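Local atomic coordinates of Rd1NTF2_04 (Synthetic construct, PDB entry 6W3G), a protein that has no known natural function but is a de novo designed NTF2-like protein, probably meant to carry a pocket of tailored shape. Residues Met21-Ser27 with Val54-Arg58; Ala11-Ala15 with Ile71-Val76. All blocks are in the same frame, centred on the assembly; numbering follows the deposited sequence. Where two conformers were deposited one is given.

Contact 1: residues Met21-Ser27 with Val54-Arg58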
loop_
_atom_site.group_PDB
_atom_site.type_symbol
_atom_site.label_atom_id
_atom_site.label_comp_id
_atom_site.label_asym_id
_atom_site.label_seq_id
_atom_site.Cartn_x
_atom_site.Cartn_y
_atom_site.Cartn_z
ATOM N N MET A 21 -4.920 -6.926 -0.834
ATOM C CA MET A 21 -5.177 -6.448 0.522
ATOM C C MET A 21 -5.783 -5.054 0.502
ATOM O O MET A 21 -6.648 -4.728 1.323
ATOM C CB MET A 21 -3.886 -6.440 1.343
ATOM C CG MET A 21 -3.992 -5.714 2.692
ATOM S SD MET A 21 -2.395 -5.522 3.519
ATOM C CE MET A 21 -1.689 -4.193 2.547
ATOM N N MET A 22 -5.319 -4.205 -0.415
ATOM C CA MET A 22 -5.832 -2.846 -0.494
ATOM C C MET A 22 -7.305 -2.787 -0.873
ATOM O O MET A 22 -7.942 -1.756 -0.631
ATOM C CB MET A 22 -5.014 -2.051 -1.510
ATOM C CG MET A 22 -3.600 -1.798 -1.075
ATOM S SD MET A 22 -3.589 -0.657 0.304
ATOM C CE MET A 22 -3.957 0.876 -0.547
ATOM N N LYS A 23 -7.858 -3.848 -1.475
ATOM C CA LYS A 23 -9.279 -3.847 -1.820
ATOM C C LYS A 23 -10.150 -3.857 -0.572
ATOM O O LYS A 23 -11.146 -3.129 -0.498
ATOM C CB LYS A 23 -9.629 -5.056 -2.697
ATOM C CG LYS A 23 -9.157 -4.946 -4.138
ATOM N N THR A 24 -9.793 -4.678 0.414
ATOM C CA THR A 24 -10.618 -4.886 1.593
ATOM C C THR A 24 -9.979 -4.410 2.888
ATOM O O THR A 24 -10.671 -4.347 3.912
ATOM C CB THR A 24 -10.952 -6.380 1.742
ATOM O OG1 THR A 24 -9.732 -7.124 1.877
ATOM C CG2 THR A 24 -11.733 -6.882 0.526
ATOM N N GLY A 25 -8.696 -4.077 2.886
ATOM C CA GLY A 25 -8.028 -3.779 4.138
ATOM C C GLY A 25 -8.012 -4.961 5.082
ATOM O O GLY A 25 -8.166 -4.784 6.296
ATOM N N ASP A 26 -7.821 -6.166 4.553
ATOM C CA ASP A 26 -7.820 -7.364 5.382
ATOM C C ASP A 26 -6.688 -7.316 6.402
ATOM O O ASP A 26 -5.515 -7.174 6.038
ATOM C CB ASP A 26 -7.696 -8.606 4.507
ATOM C CG ASP A 26 -7.589 -9.876 5.320
ATOM O OD1 ASP A 26 -8.486 -10.125 6.154
ATOM O OD2 ASP A 26 -6.611 -10.624 5.123
ATOM N N SER A 27 -7.049 -7.454 7.682
ATOM C CA SER A 27 -6.067 -7.394 8.760
ATOM C C SER A 27 -5.080 -8.551 8.693
ATOM O O SER A 27 -3.887 -8.377 8.971
ATOM C CB SER A 27 -6.781 -7.400 10.113
ATOM O OG SER A 27 -7.366 -6.146 10.390
ATOM N N VAL A 54 -3.877 -0.297 8.568
ATOM C CA VAL A 54 -5.132 -0.958 8.207
ATOM C C VAL A 54 -6.299 0.012 8.298
ATOM O O VAL A 54 -7.158 0.061 7.407
ATOM C CB VAL A 54 -5.345 -2.188 9.112
ATOM C CG1 VAL A 54 -6.798 -2.607 9.131
ATOM C CG2 VAL A 54 -4.471 -3.319 8.633
ATOM N N ASP A 55 -6.340 0.818 9.363
ATOM C CA ASP A 55 -7.418 1.786 9.526
ATOM C C ASP A 55 -7.409 2.798 8.389
ATOM O O ASP A 55 -8.468 3.226 7.914
ATOM C CB ASP A 55 -7.282 2.503 10.870
ATOM C CG ASP A 55 -7.641 1.617 12.046
ATOM O OD1 ASP A 55 -8.016 0.443 11.827
ATOM O OD2 ASP A 55 -7.549 2.097 13.196
ATOM N N TRP A 56 -6.218 3.205 7.955
ATOM C CA TRP A 56 -6.108 4.127 6.837
ATOM C C TRP A 56 -6.728 3.520 5.588
ATOM O O TRP A 56 -7.527 4.166 4.899
ATOM C CB TRP A 56 -4.638 4.486 6.609
ATOM C CG TRP A 56 -4.390 5.163 5.308
ATOM C CD1 TRP A 56 -4.824 6.397 4.936
ATOM C CD2 TRP A 56 -3.655 4.640 4.200
ATOM N NE1 TRP A 56 -4.406 6.676 3.657
ATOM C CE2 TRP A 56 -3.681 5.617 3.186
ATOM C CE3 TRP A 56 -2.968 3.442 3.970
ATOM C CZ2 TRP A 56 -3.055 5.429 1.955
ATOM C CZ3 TRP A 56 -2.346 3.258 2.747
ATOM C CH2 TRP A 56 -2.396 4.244 1.755
ATOM N N ILE A 57 -6.413 2.253 5.310
ATOM C CA ILE A 57 -6.962 1.594 4.128
ATOM C C ILE A 57 -8.476 1.475 4.244
ATOM O O ILE A 57 -9.211 1.734 3.284
ATOM C CB ILE A 57 -6.304 0.212 3.941
ATOM C CG1 ILE A 57 -4.813 0.371 3.674
ATOM C CG2 ILE A 57 -6.975 -0.561 2.810
ATOM C CD1 ILE A 57 -4.055 -0.945 3.677
ATOM N N ARG A 58 -8.970 1.090 5.422
ATOM C CA ARG A 58 -10.406 0.891 5.593
ATOM C C ARG A 58 -11.180 2.194 5.422
ATOM O O ARG A 58 -12.284 2.195 4.869
ATOM C CB ARG A 58 -10.683 0.265 6.961
ATOM C CG ARG A 58 -10.018 -1.086 7.151
ATOM C CD ARG A 58 -10.928 -2.087 7.851
ATOM N NE ARG A 58 -10.446 -3.459 7.683
ATOM C CZ ARG A 58 -9.781 -4.157 8.603
ATOM N NH1 ARG A 58 -9.392 -5.396 8.329
ATOM N NH2 ARG A 58 -9.510 -3.636 9.794
#

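Contact 2: residues Ala11-Ala15 with Ile71-Val76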
loop_
_atom_site.group_PDB
_atom_site.type_symbol
_atom_site.label_atom_id
_atom_site.label_comp_id
_atom_site.label_asym_id
_atom_site.label_seq_id
_atom_site.Cartn_x
_atom_site.Cartn_y
_atom_site.Cartn_z
ATOM N N ALA A 11 8.733 -10.863 -5.983
ATOM C CA ALA A 11 8.359 -9.457 -5.872
ATOM C C ALA A 11 6.994 -9.196 -6.492
ATOM O O ALA A 11 6.203 -8.407 -5.965
ATOM C CB ALA A 11 9.422 -8.580 -6.532
ATOM N N ARG A 12 6.707 -9.832 -7.625
ATOM C CA ARG A 12 5.416 -9.640 -8.281
ATOM C C ARG A 12 4.291 -10.256 -7.456
ATOM O O ARG A 12 3.209 -9.664 -7.325
ATOM C CB ARG A 12 5.465 -10.249 -9.683
ATOM C CG ARG A 12 4.132 -10.349 -10.392
ATOM C CD ARG A 12 3.475 -8.996 -10.588
ATOM N NE ARG A 12 4.241 -8.139 -11.493
ATOM C CZ ARG A 12 3.835 -6.945 -11.912
ATOM N NH1 ARG A 12 2.659 -6.456 -11.522
ATOM N NH2 ARG A 12 4.598 -6.237 -12.732
ATOM N N LYS A 13 4.528 -11.441 -6.895
ATOM C CA LYS A 13 3.554 -12.039 -5.992
ATOM C C LYS A 13 3.248 -11.096 -4.839
ATOM O O LYS A 13 2.084 -10.879 -4.487
ATOM C CB LYS A 13 4.083 -13.371 -5.467
ATOM C CG LYS A 13 3.187 -14.042 -4.439
ATOM C CD LYS A 13 3.907 -15.212 -3.780
ATOM N N PHE A 14 4.297 -10.515 -4.252
ATOM C CA PHE A 14 4.122 -9.578 -3.150
ATOM C C PHE A 14 3.263 -8.394 -3.570
ATOM O O PHE A 14 2.313 -8.022 -2.873
ATOM C CB PHE A 14 5.499 -9.132 -2.651
ATOM C CG PHE A 14 5.439 -8.140 -1.540
ATOM C CD1 PHE A 14 5.263 -8.558 -0.238
ATOM C CD2 PHE A 14 5.545 -6.795 -1.804
ATOM C CE1 PHE A 14 5.199 -7.651 0.776
ATOM C CE2 PHE A 14 5.477 -5.879 -0.784
ATOM C CZ PHE A 14 5.301 -6.314 0.498
ATOM N N ALA A 15 3.570 -7.792 -4.724
ATOM C CA ALA A 15 2.780 -6.662 -5.212
ATOM C C ALA A 15 1.324 -7.054 -5.432
ATOM O O ALA A 15 0.412 -6.311 -5.062
ATOM C CB ALA A 15 3.383 -6.129 -6.513
ATOM N N ILE A 71 -0.137 -1.311 -10.412
ATOM C CA ILE A 71 1.270 -1.442 -10.065
ATOM C C ILE A 71 2.077 -0.999 -11.279
ATOM O O ILE A 71 2.081 -1.680 -12.306
ATOM C CB ILE A 71 1.615 -2.882 -9.661
ATOM C CG1 ILE A 71 0.702 -3.365 -8.520
ATOM C CG2 ILE A 71 3.096 -2.967 -9.290
ATOM C CD1 ILE A 71 0.857 -2.600 -7.204
ATOM N N ASP A 72 2.766 0.140 -11.166
ATOM C CA ASP A 72 3.481 0.726 -12.292
ATOM C C ASP A 72 4.923 0.235 -12.414
ATOM O O ASP A 72 5.376 -0.090 -13.514
ATOM C CB ASP A 72 3.474 2.251 -12.172
ATOM C CG ASP A 72 2.067 2.841 -12.270
ATOM O OD1 ASP A 72 1.229 2.285 -13.007
ATOM O OD2 ASP A 72 1.797 3.861 -11.603
ATOM N N HIS A 73 5.653 0.187 -11.308
ATOM C CA HIS A 73 7.060 -0.215 -11.349
ATOM C C HIS A 73 7.355 -1.078 -10.139
ATOM O O HIS A 73 6.971 -0.729 -9.020
ATOM C CB HIS A 73 7.982 1.012 -11.378
ATOM C CG HIS A 73 7.632 1.995 -12.449
ATOM N ND1 HIS A 73 7.822 1.734 -13.789
ATOM C CD2 HIS A 73 7.083 3.232 -12.380
ATOM C CE1 HIS A 73 7.411 2.769 -14.500
ATOM N NE2 HIS A 73 6.960 3.692 -13.670
ATOM N N ILE A 74 8.011 -2.211 -10.364
ATOM C CA ILE A 74 8.555 -3.031 -9.283
ATOM C C ILE A 74 10.035 -3.187 -9.575
ATOM O O ILE A 74 10.392 -3.704 -10.636
ATOM C CB ILE A 74 7.893 -4.412 -9.218
ATOM C CG1 ILE A 74 6.380 -4.314 -9.148
ATOM C CG2 ILE A 74 8.437 -5.190 -8.031
ATOM C CD1 ILE A 74 5.725 -5.667 -9.284
ATOM N N THR A 75 10.879 -2.749 -8.650
ATOM C CA THR A 75 12.320 -2.861 -8.834
ATOM C C THR A 75 12.920 -3.485 -7.592
ATOM O O THR A 75 12.515 -3.178 -6.466
ATOM C CB THR A 75 12.967 -1.514 -9.111
ATOM O OG1 THR A 75 12.785 -0.651 -7.988
ATOM C CG2 THR A 75 12.352 -0.872 -10.309
ATOM N N VAL A 76 13.869 -4.382 -7.801
ATOM C CA VAL A 76 14.556 -5.047 -6.708
ATOM C C VAL A 76 16.053 -4.791 -6.823
ATOM O O VAL A 76 16.642 -4.967 -7.896
ATOM C CB VAL A 76 14.253 -6.555 -6.696
ATOM C CG1 VAL A 76 14.956 -7.224 -5.531
ATOM C CG2 VAL A 76 12.751 -6.785 -6.634
HETATM O O HOH W 1 4.420 -3.269 -13.106
#

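Contact 1: residues Met21-Ser27 with Val54-Arg58
This is a buried helix-to-helix contact, made where helix 11-24 ends and turns into helix 27-33, against the middle of helix 50-63. Ile57 lies at its centre. Its CD1 is 3.4 Å from Met22 SD and 4.2 Å from Met21 CE, and its CG2 is 3.6 Å from Gly25 CA. Gly25 leaves the helix with positive phi, which favours glycine. A CB there would also press on Ile57 and Arg58, so the bare backbone allows the close approach. The polar side is built on Arg58. Its NH1 donates to Ser27 OG at 3.0 Å, and a weak second bond runs from Arg58 NH2 to Ser27 OG at 3.4 Å. Asp26 is the N-cap of the next helix, its OD2 accepting a hydrogen bond from Lys29 N. Met21 and Ile57 both reach Phe34, and Trp56 packs on Val40, Val42 and Tyr47. The arrangement is that of the helices packed together beside the curved sheet of the NTF2-like fold.

Contact 2: residues Ala11-Ala15 with Ile71-Val76
Ile74 has the largest area buried here, followed by Ile71 and Arg12. They join the first turn of helix 11-24 to strand 66-77, an outermost strand of the sheet in this chain. The helix and strand segments run at 136° to each other, with their axes 9.5 Å apart at closest approach. Ile74 points toward the helix and meets two alanines one turn apart. Its CG2 is 3.8 Å from Ala11 CB, and its CD1 is 3.7 Å from Ala15 CB. Ile71 extends the apolar patch, with CG2 4.2 Å from Ala15 CB. At the other end, Val76 CG2 is 3.8 Å from Ala11 CB. Ile71, Ile74 and Val76 can all face the helix because Asp72 and His73 form a classic beta bulge opposite Val84, which adds a residue to the usual alternation.

Arg12 closes the exposed side. Its guanidinium lays one face over Ile74, with CZ 3.5 Å from Ile74 CD1. Arg12 NH2 also donates to a water at 3.0 Å, and that water donates to Ile71 O at 2.9 Å and, weakly, to Asp72 O at 3.3 Å. The direct contact is therefore mainly apolar, with small alanines against branched side chains, while the polar link at its edge is relayed by water.

From the N terminus, helix 11-24 serves both contacts. Its first turn enters contact 2 and its last turn enters contact 1. The chain then passes through helix 27-33 and the strands between 34 and 48. It returns in helix 50-63, where contact 1 closes a loop with 26 residues between its segments. Strand 66-77 follows and closes contact 2 across 55 residues, so contact 1 is nested inside the larger loop. The contact centres lie about 19 Å apart, on opposite sides of the chain's centre, and the two contacts do not touch. Together they tie helix 11-24 to helix 50-63 at one end and to an outer strand of the sheet at the other.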